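PDB 6X9L: aldehyde dehydrogenase family protein from Pseudomonas syringae pv. tomato, which oxidises long-chain aliphatic aldehydes such as octanal, with NAD+ as the probable electron acceptor. Local coordinates for residues Pro39-Val44 against His367-Tyr372; Met281-Asn286 against Pro395-Ile400; Arg341-Ile346 against Phe371-Thr376. The protein carries 1 engineered substitution. One frame throughout, in Å; residues are numbered along the deposited sequence.

In the fold
The three contacts form a connected series running inward from the surface of the subunit. Contact 1 ties a hairpin turn to the loop before strand 376-379, and contact 3 continues along that loop, sharing Phe371 and Tyr372; their centres lie about 14 Å apart. Contacts 3 and 2, with centres about 12 Å apart, meet at Thr376, whose N and O lie 2.7 Å from Pro395 O and 2.8 Å from Leu397 N, probable sheet hydrogen bonds. Contact 2 comes closest to the substrate: the side chain of Ala283 is about 12 Å from octanal, which Arg285 touches. The side chain of Val342 in contact 3 is about 10 Å from NAD.

Contact 1: Pro39-Val44 against His367-Tyr372; sequences PATEEV and HEQGFY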
loop_
_atom_site.group_PDB
_atom_site.type_symbol
_atom_site.label_atom_id
_atom_site.label_comp_id
_atom_site.label_asym_id
_atom_site.label_seq_id
_atom_site.Cartn_x
_atom_site.Cartn_y
_atom_site.Cartn_z
ATOM N N PRO A 39 9.597 -11.662 -32.701
ATOM C CA PRO A 39 9.679 -10.298 -33.232
ATOM C C PRO A 39 10.728 -10.143 -34.301
ATOM O O PRO A 39 10.624 -9.207 -35.104
ATOM C CB PRO A 39 10.018 -9.455 -31.996
ATOM C CG PRO A 39 10.617 -10.424 -30.988
ATOM C CD PRO A 39 10.393 -11.830 -31.477
ATOM N N ALA A 40 11.741 -11.015 -34.327
ATOM C CA ALA A 40 12.836 -10.876 -35.286
ATOM C C ALA A 40 12.440 -11.321 -36.683
ATOM O O ALA A 40 13.038 -10.866 -37.663
ATOM C CB ALA A 40 14.054 -11.680 -34.838
ATOM N N THR A 41 11.450 -12.200 -36.794
ATOM C CA THR A 41 10.983 -12.680 -38.089
ATOM C C THR A 41 9.500 -12.476 -38.333
ATOM O O THR A 41 9.049 -12.695 -39.460
ATOM C CB THR A 41 11.277 -14.172 -38.252
ATOM O OG1 THR A 41 10.558 -14.887 -37.241
ATOM C CG2 THR A 41 12.781 -14.446 -38.112
ATOM N N GLU A 42 8.728 -12.072 -37.327
ATOM C CA GLU A 42 7.284 -11.886 -37.464
ATOM C C GLU A 42 6.536 -13.187 -37.746
ATOM O O GLU A 42 5.423 -13.147 -38.250
ATOM C CB GLU A 42 6.944 -10.867 -38.557
ATOM C CG GLU A 42 7.238 -9.430 -38.179
ATOM C CD GLU A 42 7.055 -8.474 -39.340
ATOM O OE1 GLU A 42 5.911 -8.039 -39.583
ATOM O OE2 GLU A 42 8.057 -8.171 -40.022
ATOM N N GLU A 43 7.111 -14.343 -37.430
ATOM C CA GLU A 43 6.445 -15.632 -37.582
ATOM C C GLU A 43 5.934 -16.138 -36.234
ATOM O O GLU A 43 6.603 -15.982 -35.203
ATOM C CB GLU A 43 7.401 -16.667 -38.182
ATOM C CG GLU A 43 8.289 -16.110 -39.276
ATOM C CD GLU A 43 7.797 -16.420 -40.677
ATOM O OE1 GLU A 43 8.661 -16.580 -41.570
ATOM O OE2 GLU A 43 6.562 -16.494 -40.893
ATOM N N VAL A 44 4.743 -16.744 -36.243
ATOM C CA VAL A 44 4.252 -17.407 -35.042
ATOM C C VAL A 44 5.076 -18.667 -34.847
ATOM O O VAL A 44 5.219 -19.486 -35.763
ATOM C CB VAL A 44 2.745 -17.710 -35.115
ATOM C CG1 VAL A 44 2.067 -16.939 -36.230
ATOM C CG2 VAL A 44 2.480 -19.213 -35.224
ATOM N N HIS A 367 17.099 -4.903 -42.312
ATOM C CA HIS A 367 16.236 -5.775 -41.518
ATOM C C HIS A 367 14.798 -5.306 -41.726
ATOM O O HIS A 367 14.157 -4.804 -40.796
ATOM C CB HIS A 367 16.612 -5.747 -40.049
ATOM C CG HIS A 367 18.000 -6.218 -39.784
ATOM N ND1 HIS A 367 19.076 -5.356 -39.699
ATOM C CD2 HIS A 367 18.497 -7.465 -39.600
ATOM C CE1 HIS A 367 20.175 -6.050 -39.461
ATOM N NE2 HIS A 367 19.849 -7.332 -39.392
ATOM N N GLU A 368 14.305 -5.443 -42.963
ATOM C CA GLU A 368 12.932 -5.052 -43.253
ATOM C C GLU A 368 11.931 -6.038 -42.656
ATOM O O GLU A 368 10.835 -5.634 -42.250
ATOM C CB GLU A 368 12.736 -4.904 -44.763
ATOM C CG GLU A 368 13.200 -3.544 -45.326
ATOM C CD GLU A 368 14.727 -3.395 -45.434
ATOM O OE1 GLU A 368 15.431 -4.410 -45.641
ATOM O OE2 GLU A 368 15.227 -2.252 -45.324
ATOM N N GLN A 369 12.285 -7.320 -42.580
ATOM C CA GLN A 369 11.498 -8.284 -41.818
ATOM C C GLN A 369 11.915 -8.240 -40.342
ATOM O O GLN A 369 13.109 -8.332 -40.032
ATOM C CB GLN A 369 11.704 -9.687 -42.393
ATOM C CG GLN A 369 10.499 -10.576 -42.288
ATOM C CD GLN A 369 10.884 -12.036 -42.195
ATOM O OE1 GLN A 369 12.037 -12.358 -41.908
ATOM N NE2 GLN A 369 9.925 -12.929 -42.427
ATOM N N GLY A 370 10.944 -8.095 -39.443
ATOM C CA GLY A 370 11.237 -7.950 -38.031
ATOM C C GLY A 370 11.053 -6.516 -37.543
ATOM O O GLY A 370 11.277 -5.541 -38.274
ATOM N N PHE A 371 10.657 -6.381 -36.278
ATOM C CA PHE A 371 10.272 -5.079 -35.727
ATOM C C PHE A 371 11.462 -4.226 -35.349
ATOM O O PHE A 371 11.483 -3.583 -34.300
ATOM C CB PHE A 371 9.338 -5.295 -34.540
ATOM C CG PHE A 371 8.105 -6.056 -34.923
ATOM C CD1 PHE A 371 7.309 -5.610 -35.985
ATOM C CD2 PHE A 371 7.792 -7.252 -34.307
ATOM C CE1 PHE A 371 6.203 -6.318 -36.387
ATOM C CE2 PHE A 371 6.686 -7.969 -34.710
ATOM C CZ PHE A 371 5.892 -7.498 -35.757
ATOM N N TYR A 372 12.447 -4.189 -36.235
ATOM C CA TYR A 372 13.694 -3.497 -35.964
ATOM C C TYR A 372 13.478 -1.989 -36.032
ATOM O O TYR A 372 13.012 -1.473 -37.053
ATOM C CB TYR A 372 14.739 -3.954 -36.973
ATOM C CG TYR A 372 15.150 -5.402 -36.805
ATOM C CD1 TYR A 372 16.145 -5.765 -35.899
ATOM C CD2 TYR A 372 14.542 -6.410 -37.545
ATOM C CE1 TYR A 372 16.525 -7.083 -35.740
ATOM C CE2 TYR A 372 14.916 -7.720 -37.397
ATOM C CZ TYR A 372 15.905 -8.049 -36.489
ATOM O OH TYR A 372 16.269 -9.354 -36.336
HETATM O O HOH W 1 16.235 -11.749 -38.142
#
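Two hydrogen bonds fasten the turn around Pro39-Glu42 to Gly370 and Phe371. Phe371 N donates to Pro39 O over 3.1 Å, arriving nearly along the C=O axis, and Gly370 N donates almost straight (170°) to the anti lone pair of Glu42 OE2 at 2.9 Å. Glu42 gets there with CG beside its backbone N and an extended chain beyond; on the way CG passes 3.4 Å from Phe371 CZ, the carboxylate and ring planes being 47° apart. The Phe371 ring also meets Pro39, with CD2 3.9 Å from the proline CB. Between these grips Gly370, at a positive phi where a CB would hit Ala40 O and the preceding carbonyl O, lays its CA against Pro39 O and Ala40 O in CA-H...O contacts.

The turn belongs to a beta hairpin, joining strand 33-38 to the antiparallel strand 43-49, while the partner loop leads into strand 376-379. Phe371 centres an inverse gamma turn, closed by a weak bond from Tyr372 N to Gly370 O; beyond it the Tyr372 ring brings its OH 3.5 Å from Ala40 CB, and a water bound to that OH donates weakly to Ala40 O. Further out, Arg363 salt-bridges Glu42 OE2 and hydrogen-bonds Glu368 O.

Contact 2: Met281-Asn286 against Pro395-Ile400; sequences MAAFRN and PVLCLI
The ring of Phe284 is laid across the start of strand 396-402 and used on both face and edge. Over one face sits Pro395 CB in a CH-pi contact, 4.2 Å from the ring centroid and 24° off the normal, displaced toward the rim beside CD1. At the edge, CE1 meets the backbone from Pro395 C, 3.3 Å away, to Leu397 N; Val396 C and Leu397 N lie near the ring plane, and CE1 comes 3.7 Å from Leu397 CB. With CG beside the backbone N (chi1 -65°), the phenyl group reaches toward the strand, crossing both Pro395 and Leu397 at about a right angle. Leu397 answers with CG anti to its own N (chi1 168°), which sends CD1 up to Ala283 CB at 4.1 Å, one residue back on the helix. Val377 of the adjacent strand and Ile318 add further apolar contacts to the ring.

Directly after Phe284 the chain reaches Arg285, which touches octanal, and Asn286, whose ND2 bonds Asn159 O of the same pocket. Across these two segments the contact is apolar and CH-pi packing without directional bonds, so shape fit matters here, while backbone bonds to neighbouring strands hold strand 396-402.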
loop_
_atom_site.group_PDB
_atom_site.type_symbol
_atom_site.label_atom_id
_atom_site.label_comp_id
_atom_site.label_asym_id
_atom_site.label_seq_id
_atom_site.Cartn_x
_atom_site.Cartn_y
_atom_site.Cartn_z
ATOM N N MET A 281 23.906 4.552 -23.999
ATOM C CA MET A 281 23.818 3.108 -23.834
ATOM C C MET A 281 22.796 2.734 -22.762
ATOM O O MET A 281 22.003 1.807 -22.947
ATOM C CB MET A 281 25.198 2.539 -23.510
ATOM C CG MET A 281 26.193 2.674 -24.646
ATOM S SD MET A 281 25.638 1.849 -26.163
ATOM C CE MET A 281 24.572 3.074 -26.917
ATOM N N ALA A 282 22.777 3.459 -21.648
ATOM C CA ALA A 282 21.769 3.190 -20.625
ATOM C C ALA A 282 20.360 3.441 -21.153
ATOM O O ALA A 282 19.449 2.651 -20.900
ATOM C CB ALA A 282 22.029 4.048 -19.382
ATOM N N ALA A 283 20.156 4.539 -21.872
ATOM C CA ALA A 283 18.817 4.824 -22.366
ATOM C C ALA A 283 18.335 3.715 -23.296
ATOM O O ALA A 283 17.157 3.346 -23.266
ATOM C CB ALA A 283 18.790 6.185 -23.066
ATOM N N PHE A 284 19.235 3.150 -24.108
ATOM C CA PHE A 284 18.873 2.205 -25.162
ATOM C C PHE A 284 19.069 0.743 -24.759
ATOM O O PHE A 284 18.910 -0.140 -25.609
ATOM C CB PHE A 284 19.676 2.481 -26.449
ATOM C CG PHE A 284 19.384 3.823 -27.109
ATOM C CD1 PHE A 284 18.283 4.587 -26.736
ATOM C CD2 PHE A 284 20.213 4.307 -28.111
ATOM C CE1 PHE A 284 18.020 5.818 -27.344
ATOM C CE2 PHE A 284 19.957 5.535 -28.716
ATOM C CZ PHE A 284 18.849 6.286 -28.337
ATOM N N ARG A 285 19.406 0.457 -23.501
ATOM C CA ARG A 285 19.498 -0.932 -23.057
ATOM C C ARG A 285 18.164 -1.644 -23.258
ATOM O O ARG A 285 17.092 -1.089 -22.998
ATOM C CB ARG A 285 19.924 -0.986 -21.588
ATOM C CG ARG A 285 20.061 -2.392 -21.007
ATOM C CD ARG A 285 21.377 -2.622 -20.225
ATOM N NE ARG A 285 21.532 -1.755 -19.053
ATOM C CZ ARG A 285 22.431 -0.769 -18.951
ATOM N NH1 ARG A 285 23.277 -0.509 -19.951
ATOM N NH2 ARG A 285 22.481 -0.037 -17.845
ATOM N N ASN A 286 18.230 -2.885 -23.729
ATOM C CA ASN A 286 17.025 -3.654 -24.020
ATOM C C ASN A 286 16.166 -2.897 -25.033
ATOM O O ASN A 286 14.934 -2.916 -24.985
ATOM C CB ASN A 286 16.242 -3.974 -22.734
ATOM C CG ASN A 286 15.301 -5.178 -22.893
ATOM O OD1 ASN A 286 15.675 -6.216 -23.455
ATOM N ND2 ASN A 286 14.074 -5.038 -22.394
ATOM N N PRO A 395 13.812 2.833 -28.313
ATOM C CA PRO A 395 15.136 3.506 -28.210
ATOM C C PRO A 395 15.102 4.960 -28.688
ATOM O O PRO A 395 15.555 5.324 -29.789
ATOM C CB PRO A 395 16.022 2.628 -29.091
ATOM C CG PRO A 395 15.061 2.146 -30.174
ATOM C CD PRO A 395 13.721 1.950 -29.493
ATOM N N VAL A 396 14.558 5.821 -27.829
ATOM C CA VAL A 396 14.306 7.216 -28.149
ATOM C C VAL A 396 14.801 8.030 -26.969
ATOM O O VAL A 396 14.236 7.946 -25.870
ATOM C CB VAL A 396 12.821 7.495 -28.419
ATOM C CG1 VAL A 396 12.599 8.979 -28.689
ATOM C CG2 VAL A 396 12.317 6.633 -29.578
ATOM N N LEU A 397 15.848 8.814 -27.184
ATOM C CA LEU A 397 16.463 9.589 -26.121
ATOM C C LEU A 397 16.221 11.067 -26.387
ATOM O O LEU A 397 16.417 11.534 -27.514
ATOM C CB LEU A 397 17.961 9.288 -26.031
ATOM C CG LEU A 397 18.820 10.215 -25.157
ATOM C CD1 LEU A 397 18.350 10.176 -23.713
ATOM C CD2 LEU A 397 20.286 9.858 -25.249
ATOM N N CYS A 398 15.783 11.791 -25.352
ATOM C CA CYS A 398 15.578 13.232 -25.415
ATOM C C CYS A 398 16.733 13.958 -24.749
ATOM O O CYS A 398 17.191 13.564 -23.674
ATOM C CB CYS A 398 14.268 13.641 -24.738
ATOM S SG CYS A 398 12.799 13.212 -25.679
ATOM N N LEU A 399 17.198 15.016 -25.403
ATOM C CA LEU A 399 18.216 15.917 -24.878
ATOM C C LEU A 399 17.540 17.220 -24.470
ATOM O O LEU A 399 16.845 17.835 -25.285
ATOM C CB LEU A 399 19.283 16.184 -25.935
ATOM C CG LEU A 399 20.551 15.335 -25.973
ATOM C CD1 LEU A 399 20.381 14.009 -25.265
ATOM C CD2 LEU A 399 20.965 15.122 -27.421
ATOM N N ILE A 400 17.740 17.635 -23.220
ATOM C CA ILE A 400 17.122 18.844 -22.670
ATOM C C ILE A 400 18.198 19.724 -22.044
ATOM O O ILE A 400 19.063 19.235 -21.305
ATOM C CB ILE A 400 16.047 18.509 -21.620
ATOM C CG1 ILE A 400 14.949 17.637 -22.229
ATOM C CG2 ILE A 400 15.489 19.790 -20.987
ATOM C CD1 ILE A 400 14.101 16.947 -21.188
#

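Contact 3: Arg341-Ile346 against Phe371-Thr376; sequences RVQAMI and FYTRPT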
loop_
_atom_site.group_PDB
_atom_site.type_symbol
_atom_site.label_atom_id
_atom_site.label_comp_id
_atom_site.label_asym_id
_atom_site.label_seq_id
_atom_site.Cartn_x
_atom_site.Cartn_y
_atom_site.Cartn_z
ATOM N N ARG A 341 3.655 1.565 -31.681
ATOM C CA ARG A 341 3.545 2.620 -30.688
ATOM C C ARG A 341 4.785 3.511 -30.724
ATOM O O ARG A 341 4.677 4.732 -30.875
ATOM C CB ARG A 341 3.311 1.994 -29.307
ATOM C CG ARG A 341 1.966 2.364 -28.693
ATOM C CD ARG A 341 1.242 1.191 -28.033
ATOM N NE ARG A 341 2.114 0.355 -27.228
ATOM C CZ ARG A 341 1.801 -0.883 -26.860
ATOM N NH1 ARG A 341 0.635 -1.395 -27.218
ATOM N NH2 ARG A 341 2.650 -1.606 -26.130
ATOM N N VAL A 342 5.976 2.904 -30.643
ATOM C CA VAL A 342 7.229 3.662 -30.697
ATOM C C VAL A 342 7.297 4.505 -31.969
ATOM O O VAL A 342 7.623 5.701 -31.937
ATOM C CB VAL A 342 8.427 2.704 -30.597
ATOM C CG1 VAL A 342 9.710 3.459 -30.777
ATOM C CG2 VAL A 342 8.403 2.009 -29.257
ATOM N N GLN A 343 6.995 3.884 -33.108
ATOM C CA GLN A 343 6.968 4.588 -34.386
ATOM C C GLN A 343 6.073 5.821 -34.327
ATOM O O GLN A 343 6.402 6.869 -34.896
ATOM C CB GLN A 343 6.502 3.624 -35.474
ATOM C CG GLN A 343 7.410 3.561 -36.679
ATOM C CD GLN A 343 8.826 3.166 -36.358
ATOM O OE1 GLN A 343 9.750 3.569 -37.052
ATOM N NE2 GLN A 343 9.009 2.374 -35.316
ATOM N N ALA A 344 4.939 5.720 -33.636
ATOM C CA ALA A 344 4.060 6.879 -33.520
ATOM C C ALA A 344 4.698 7.968 -32.668
ATOM O O ALA A 344 4.547 9.162 -32.955
ATOM C CB ALA A 344 2.713 6.461 -32.936
ATOM N N MET A 345 5.412 7.572 -31.612
ATOM C CA MET A 345 6.069 8.545 -30.750
ATOM C C MET A 345 7.182 9.278 -31.489
ATOM O O MET A 345 7.377 10.481 -31.284
ATOM C CB MET A 345 6.616 7.856 -29.498
ATOM C CG MET A 345 5.538 7.434 -28.499
ATOM S SD MET A 345 4.238 8.676 -28.347
ATOM C CE MET A 345 4.974 9.943 -27.326
ATOM N N ILE A 346 7.938 8.562 -32.328
ATOM C CA ILE A 346 8.977 9.207 -33.125
ATOM C C ILE A 346 8.357 10.240 -34.054
ATOM O O ILE A 346 8.793 11.396 -34.113
ATOM C CB ILE A 346 9.783 8.164 -33.914
ATOM C CG1 ILE A 346 10.468 7.179 -32.980
ATOM C CG2 ILE A 346 10.823 8.829 -34.742
ATOM C CD1 ILE A 346 11.111 6.029 -33.743
ATOM N N PHE A 371 10.657 -6.381 -36.278
ATOM C CA PHE A 371 10.272 -5.079 -35.727
ATOM C C PHE A 371 11.462 -4.226 -35.349
ATOM O O PHE A 371 11.483 -3.583 -34.300
ATOM C CB PHE A 371 9.338 -5.295 -34.540
ATOM C CG PHE A 371 8.105 -6.056 -34.923
ATOM C CD1 PHE A 371 7.309 -5.610 -35.985
ATOM C CD2 PHE A 371 7.792 -7.252 -34.307
ATOM C CE1 PHE A 371 6.203 -6.318 -36.387
ATOM C CE2 PHE A 371 6.686 -7.969 -34.710
ATOM C CZ PHE A 371 5.892 -7.498 -35.757
ATOM N N TYR A 372 12.447 -4.189 -36.235
ATOM C CA TYR A 372 13.694 -3.497 -35.964
ATOM C C TYR A 372 13.478 -1.989 -36.032
ATOM O O TYR A 372 13.012 -1.473 -37.053
ATOM C CB TYR A 372 14.739 -3.954 -36.973
ATOM C CG TYR A 372 15.150 -5.402 -36.805
ATOM C CD1 TYR A 372 16.145 -5.765 -35.899
ATOM C CD2 TYR A 372 14.542 -6.410 -37.545
ATOM C CE1 TYR A 372 16.525 -7.083 -35.740
ATOM C CE2 TYR A 372 14.916 -7.720 -37.397
ATOM C CZ TYR A 372 15.905 -8.049 -36.489
ATOM O OH TYR A 372 16.269 -9.354 -36.336
ATOM N N THR A 373 13.826 -1.282 -34.963
ATOM C CA THR A 373 13.560 0.147 -34.843
ATOM C C THR A 373 14.878 0.910 -34.733
ATOM O O THR A 373 15.820 0.453 -34.087
ATOM C CB THR A 373 12.658 0.420 -33.620
ATOM O OG1 THR A 373 11.335 -0.076 -33.876
ATOM C CG2 THR A 373 12.567 1.896 -33.320
ATOM N N ARG A 374 14.962 2.055 -35.364
ATOM C CA ARG A 374 16.233 2.779 -35.372
ATOM C C ARG A 374 16.465 3.465 -34.028
ATOM O O ARG A 374 15.545 4.083 -33.495
ATOM C CB ARG A 374 16.245 3.809 -36.487
ATOM C CG ARG A 374 15.924 3.219 -37.848
ATOM C CD ARG A 374 15.505 4.293 -38.849
ATOM N NE ARG A 374 16.536 5.290 -39.101
ATOM C CZ ARG A 374 16.291 6.460 -39.682
ATOM N NH1 ARG A 374 15.049 6.755 -40.030
ATOM N NH2 ARG A 374 17.269 7.338 -39.908
ATOM N N PRO A 375 17.666 3.371 -33.453
ATOM C CA PRO A 375 17.979 4.140 -32.235
ATOM C C PRO A 375 17.898 5.632 -32.508
ATOM O O PRO A 375 18.603 6.154 -33.372
ATOM C CB PRO A 375 19.411 3.705 -31.907
ATOM C CG PRO A 375 19.542 2.353 -32.532
ATOM C CD PRO A 375 18.758 2.447 -33.804
ATOM N N THR A 376 17.040 6.328 -31.757
ATOM C CA THR A 376 16.672 7.695 -32.100
ATOM C C THR A 376 17.003 8.659 -30.968
ATOM O O THR A 376 16.757 8.365 -29.788
ATOM C CB THR A 376 15.184 7.789 -32.461
ATOM O OG1 THR A 376 14.915 6.890 -33.536
ATOM C CG2 THR A 376 14.842 9.192 -32.936
HETATM O O HOH W 2 12.413 3.550 -36.534
#
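Helix 336-351 lies beside an extended chain running in the same sense, with Gln343 CA 8.0 Å from Thr373 CA and, three residues on in both segments, Ile346 CA 7.9 Å from Thr376 CA. That shared spacing sets two threonines against one side of the helix.

Thr373 is the centre of the contact. With OG1 beside the backbone N (chi1 -70°), its CG2 stands anti to that N and points at the helix, 4.1 Å from Val342 CG1 and 4.4 Å from Ile346 CD1, so the methyl faces neighbouring turns at once. Its OG1 meets Gln343 tip to tip, but at 3.7 Å from NE2 this is proximity and not a bond. The amide of Gln343, on a chain bent at chi2 (58°), is engaged elsewhere: OE1 accepts from Gly362 N, while NE2 makes a weak bond to Phe339 O within the helix. A water accepts from Arg374 N and may donate to Gln343 OE1, so that it can link helix and extended segment.

Ile346 runs out extended (chi2 172°), bringing CD1 to 3.9 Å from Thr376 OG1. That hydroxyl is held within its own segment, donating to Arg374 O at 2.9 Å from well above the carbonyl plane, and it is also bonded to Gly360 N, in the chain just after strand 355-358. Its contact with the isoleucine is packing alone.

The arrangement is that of an alpha/beta layer: helix 336-351 packs on the lead-in to, and first residue of, strand 376-379, which lies between the sheet's outermost, antiparallel strand 355-358 and the parallel strand 396-402, as in the catalytic domain of aldehyde dehydrogenases.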